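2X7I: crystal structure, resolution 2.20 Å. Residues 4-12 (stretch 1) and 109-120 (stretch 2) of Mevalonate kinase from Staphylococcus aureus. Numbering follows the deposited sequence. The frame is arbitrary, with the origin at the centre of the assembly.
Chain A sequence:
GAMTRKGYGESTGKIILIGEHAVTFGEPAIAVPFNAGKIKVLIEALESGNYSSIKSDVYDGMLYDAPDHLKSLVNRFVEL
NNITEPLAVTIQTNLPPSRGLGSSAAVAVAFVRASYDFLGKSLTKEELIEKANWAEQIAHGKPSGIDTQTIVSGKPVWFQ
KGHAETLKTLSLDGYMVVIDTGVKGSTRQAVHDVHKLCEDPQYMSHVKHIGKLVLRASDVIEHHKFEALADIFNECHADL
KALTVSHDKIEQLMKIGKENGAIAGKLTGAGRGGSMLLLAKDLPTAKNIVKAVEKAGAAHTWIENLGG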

# COMPACT_ATOMS: atom_id res chain seq x y z
N THR A 4 4.25 8.45 -31.30
CA THR A 4 4.10 8.30 -29.82
C THR A 4 3.14 9.37 -29.26
O THR A 4 3.58 10.44 -28.82
CB THR A 4 5.49 8.37 -29.10
OG1 THR A 4 6.06 9.68 -29.21
CG2 THR A 4 6.47 7.33 -29.70
N ARG A 5 1.83 9.06 -29.27
CA ARG A 5 0.78 10.04 -28.93
C ARG A 5 0.03 9.85 -27.59
O ARG A 5 -0.34 10.84 -26.97
CB ARG A 5 -0.26 10.13 -30.06
CG ARG A 5 0.09 11.13 -31.17
CD ARG A 5 -1.11 11.38 -32.10
NE ARG A 5 -1.71 10.14 -32.58
CZ ARG A 5 -2.88 10.06 -33.22
NH1 ARG A 5 -3.60 11.15 -33.49
NH2 ARG A 5 -3.34 8.87 -33.61
N LYS A 6 -0.24 8.61 -27.16
CA LYS A 6 -1.04 8.39 -25.95
C LYS A 6 -0.70 7.10 -25.18
O LYS A 6 -0.47 6.05 -25.78
CB LYS A 6 -2.54 8.43 -26.26
CG LYS A 6 -3.44 8.46 -25.00
CD LYS A 6 -4.75 9.25 -25.19
CE LYS A 6 -5.87 8.39 -25.77
NZ LYS A 6 -6.40 7.43 -24.75
N GLY A 7 -0.69 7.21 -23.85
CA GLY A 7 -0.26 6.11 -22.99
C GLY A 7 -0.94 6.10 -21.63
O GLY A 7 -1.07 7.12 -20.97
N TYR A 8 -1.35 4.91 -21.22
CA TYR A 8 -2.12 4.74 -20.00
C TYR A 8 -1.48 3.66 -19.11
O TYR A 8 -1.05 2.63 -19.61
CB TYR A 8 -3.55 4.33 -20.35
CG TYR A 8 -4.40 4.13 -19.13
CD1 TYR A 8 -4.75 2.85 -18.70
CD2 TYR A 8 -4.82 5.21 -18.36
CE1 TYR A 8 -5.52 2.65 -17.56
CE2 TYR A 8 -5.58 5.04 -17.22
CZ TYR A 8 -5.94 3.75 -16.82
OH TYR A 8 -6.69 3.58 -15.68
N GLY A 9 -1.43 3.91 -17.80
CA GLY A 9 -0.96 2.90 -16.85
C GLY A 9 -1.72 2.90 -15.54
O GLY A 9 -2.23 3.93 -15.10
N GLU A 10 -1.78 1.73 -14.91
CA GLU A 10 -2.44 1.57 -13.62
C GLU A 10 -1.56 0.81 -12.66
O GLU A 10 -0.71 0.01 -13.07
CB GLU A 10 -3.73 0.76 -13.78
CG GLU A 10 -4.98 1.57 -13.76
CD GLU A 10 -6.17 0.78 -14.24
OE1 GLU A 10 -6.27 -0.41 -13.89
OE2 GLU A 10 -7.00 1.34 -14.98
N SER A 11 -1.82 1.02 -11.37
CA SER A 11 -1.13 0.28 -10.32
C SER A 11 -1.99 0.11 -9.07
O SER A 11 -2.75 1.00 -8.70
CB SER A 11 0.16 1.00 -9.94
OG SER A 11 0.90 0.20 -9.04
N THR A 12 -1.83 -1.03 -8.41
CA THR A 12 -2.40 -1.21 -7.07
C THR A 12 -1.44 -0.61 -6.06
O THR A 12 -0.32 -0.24 -6.39
CB THR A 12 -2.59 -2.69 -6.69
OG1 THR A 12 -1.32 -3.26 -6.33
CG2 THR A 12 -3.22 -3.48 -7.82
N VAL A 109 5.03 2.75 -10.55
CA VAL A 109 4.64 1.63 -11.42
C VAL A 109 3.63 2.10 -12.50
O VAL A 109 3.76 1.73 -13.67
CB VAL A 109 4.07 0.46 -10.60
CG1 VAL A 109 3.48 -0.63 -11.52
CG2 VAL A 109 5.17 -0.14 -9.71
N ALA A 110 2.66 2.91 -12.09
CA ALA A 110 1.67 3.47 -12.99
C ALA A 110 2.31 4.40 -14.02
O ALA A 110 2.01 4.32 -15.22
CB ALA A 110 0.61 4.21 -12.21
N PHE A 111 3.19 5.27 -13.55
CA PHE A 111 3.84 6.22 -14.45
C PHE A 111 4.73 5.52 -15.50
O PHE A 111 4.75 5.93 -16.67
CB PHE A 111 4.66 7.25 -13.68
CG PHE A 111 5.27 8.28 -14.57
CD1 PHE A 111 4.53 9.37 -14.98
CD2 PHE A 111 6.55 8.13 -15.04
CE1 PHE A 111 5.07 10.31 -15.84
CE2 PHE A 111 7.09 9.06 -15.90
CZ PHE A 111 6.36 10.15 -16.30
N VAL A 112 5.47 4.50 -15.07
CA VAL A 112 6.35 3.77 -15.98
C VAL A 112 5.54 3.00 -17.02
O VAL A 112 5.88 3.02 -18.19
CB VAL A 112 7.28 2.79 -15.24
CG1 VAL A 112 7.97 1.86 -16.25
CG2 VAL A 112 8.30 3.56 -14.41
N ARG A 113 4.48 2.33 -16.58
CA ARG A 113 3.56 1.68 -17.48
C ARG A 113 3.00 2.65 -18.54
O ARG A 113 3.09 2.39 -19.74
CB ARG A 113 2.42 1.03 -16.69
CG ARG A 113 2.82 -0.28 -16.06
CD ARG A 113 1.78 -0.83 -15.09
NE ARG A 113 2.10 -2.21 -14.71
CZ ARG A 113 1.63 -2.85 -13.65
NH1 ARG A 113 0.77 -2.28 -12.81
NH2 ARG A 113 2.01 -4.10 -13.43
N ALA A 114 2.43 3.77 -18.08
CA ALA A 114 1.93 4.82 -18.96
C ALA A 114 2.99 5.28 -19.95
O ALA A 114 2.69 5.51 -21.13
CB ALA A 114 1.44 6.00 -18.13
N SER A 115 4.22 5.42 -19.47
CA SER A 115 5.34 5.92 -20.28
C SER A 115 5.64 4.99 -21.44
O SER A 115 5.78 5.44 -22.57
CB SER A 115 6.61 6.08 -19.43
OG SER A 115 6.40 7.02 -18.39
N TYR A 116 5.77 3.70 -21.13
CA TYR A 116 6.03 2.71 -22.16
C TYR A 116 4.87 2.59 -23.15
O TYR A 116 5.09 2.44 -24.34
CB TYR A 116 6.34 1.35 -21.54
CG TYR A 116 7.79 1.23 -21.16
CD1 TYR A 116 8.32 2.00 -20.13
CD2 TYR A 116 8.64 0.35 -21.83
CE1 TYR A 116 9.65 1.91 -19.77
CE2 TYR A 116 9.99 0.25 -21.47
CZ TYR A 116 10.47 1.03 -20.44
OH TYR A 116 11.79 0.96 -20.07
N ASP A 117 3.65 2.65 -22.64
CA ASP A 117 2.46 2.58 -23.48
C ASP A 117 2.42 3.76 -24.47
O ASP A 117 2.10 3.58 -25.64
CB ASP A 117 1.20 2.56 -22.61
CG ASP A 117 -0.05 2.24 -23.40
OD1 ASP A 117 0.03 1.36 -24.29
OD2 ASP A 117 -1.11 2.84 -23.12
N PHE A 118 2.77 4.95 -23.98
CA PHE A 118 2.89 6.17 -24.79
C PHE A 118 3.92 6.04 -25.91
O PHE A 118 3.65 6.37 -27.07
CB PHE A 118 3.26 7.32 -23.86
CG PHE A 118 3.37 8.66 -24.53
CD1 PHE A 118 2.28 9.51 -24.59
CD2 PHE A 118 4.58 9.11 -25.03
CE1 PHE A 118 2.38 10.76 -25.15
CE2 PHE A 118 4.70 10.36 -25.61
CZ PHE A 118 3.59 11.19 -25.67
N LEU A 119 5.11 5.56 -25.57
CA LEU A 119 6.19 5.37 -26.54
C LEU A 119 5.96 4.17 -27.46
O LEU A 119 6.68 4.00 -28.45
CB LEU A 119 7.53 5.26 -25.83
CG LEU A 119 7.95 6.52 -25.08
CD1 LEU A 119 9.08 6.22 -24.09
CD2 LEU A 119 8.35 7.63 -26.06
N GLY A 120 4.97 3.34 -27.14
CA GLY A 120 4.66 2.15 -27.92
C GLY A 120 5.64 1.03 -27.64
O GLY A 120 5.79 0.13 -28.46
O HOH W 1 1.34 5.96 -28.38
O HOH W 2 -0.21 -3.23 -10.37

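Two side chains of the helix bind the backbone of strand 6-12, and these are the direct hydrogen bonds of the contact. Arg113 NH1 donates to Glu10 O at 2.7 Å, with an N-H...O angle of 156°; the carbonyl lies at the edge of the guanidinium, near its plane, where the N-H bonds point. One helical turn further on, Asp117 takes the opposite role: its OD2 accepts from Tyr8 N at 2.8 Å and 162°. A cationic side chain thus meets a strand carbonyl and an anionic one a strand amide, so both bonds depend on main-chain atoms of the strand rather than on its side chains.

Two waters extend this pattern. Water 1 donates to Phe118 O at 2.7 Å and to Lys6 O at 3.2 Å, and accepts from Arg5 N at 3.3 Å, linking the last turn of the helix to the start of the strand. Water 2 accepts from Arg113 NH1 at 2.8 Å and, weakly, from Thr12 N at 3.4 Å, so the same NH1 that holds Glu10 O also reaches Thr12, two residues further along the strand, through a water.

The strand runs nearly antiparallel to the helix, at 153°, and the axes approach to 5.5 Å. Two glycines permit this closeness. Gly7 CA lies 3.6 Å from Phe118 CA, and Gly9 CA lies 4.1 Å from Ala114 CA. An ideal CB on Gly7 would fall 2.3 Å from both Phe118 N and Ala114 O; one on Gly9 would fall 2.3 Å from Ala110 O and 2.5 Å from Ala114 N. Either would clash with the helix backbone. With no side chain between them, the main chains also make CA-H...O contacts in both directions: Gly7 CA to Ala114 O and Phe118 CA to Lys6 O, each 3.5 Å.

Small residues on the helix complete the close fit. Ala114 CB packs 3.6 Å from Gly9 N, and Ala110 CB sits 4.0 Å from Ser11 CB. Ser11 points toward the helix, its OG 3.5 Å from Val109 CB, yet that hydroxyl donates within its own stretch, to Thr12 O at 3.0 Å.

At the other end, Phe118 loses more area to the contact than any other residue, 94 Å². Its chi1 of -178° (t) carries the ring along the start of stretch 1: Arg5 N and Thr4 C lie over one face, while Gly7 N is at the edge. Phe118 CZ comes within 3.2 Å of Thr4 O, and CE1 within 3.3 Å of Arg5 O. Thr4 CG2 also packs 3.6 Å from Leu119 O and 4.1 Å from Leu119 CD2.

Alternation along the strand leaves Lys6, Tyr8 and Glu10 with CA-to-CB bonds directed away from the helix. There Tyr8 OH donates to Glu10 OE2 in a very short bond of 2.4 Å, joining two side chains of the strand itself.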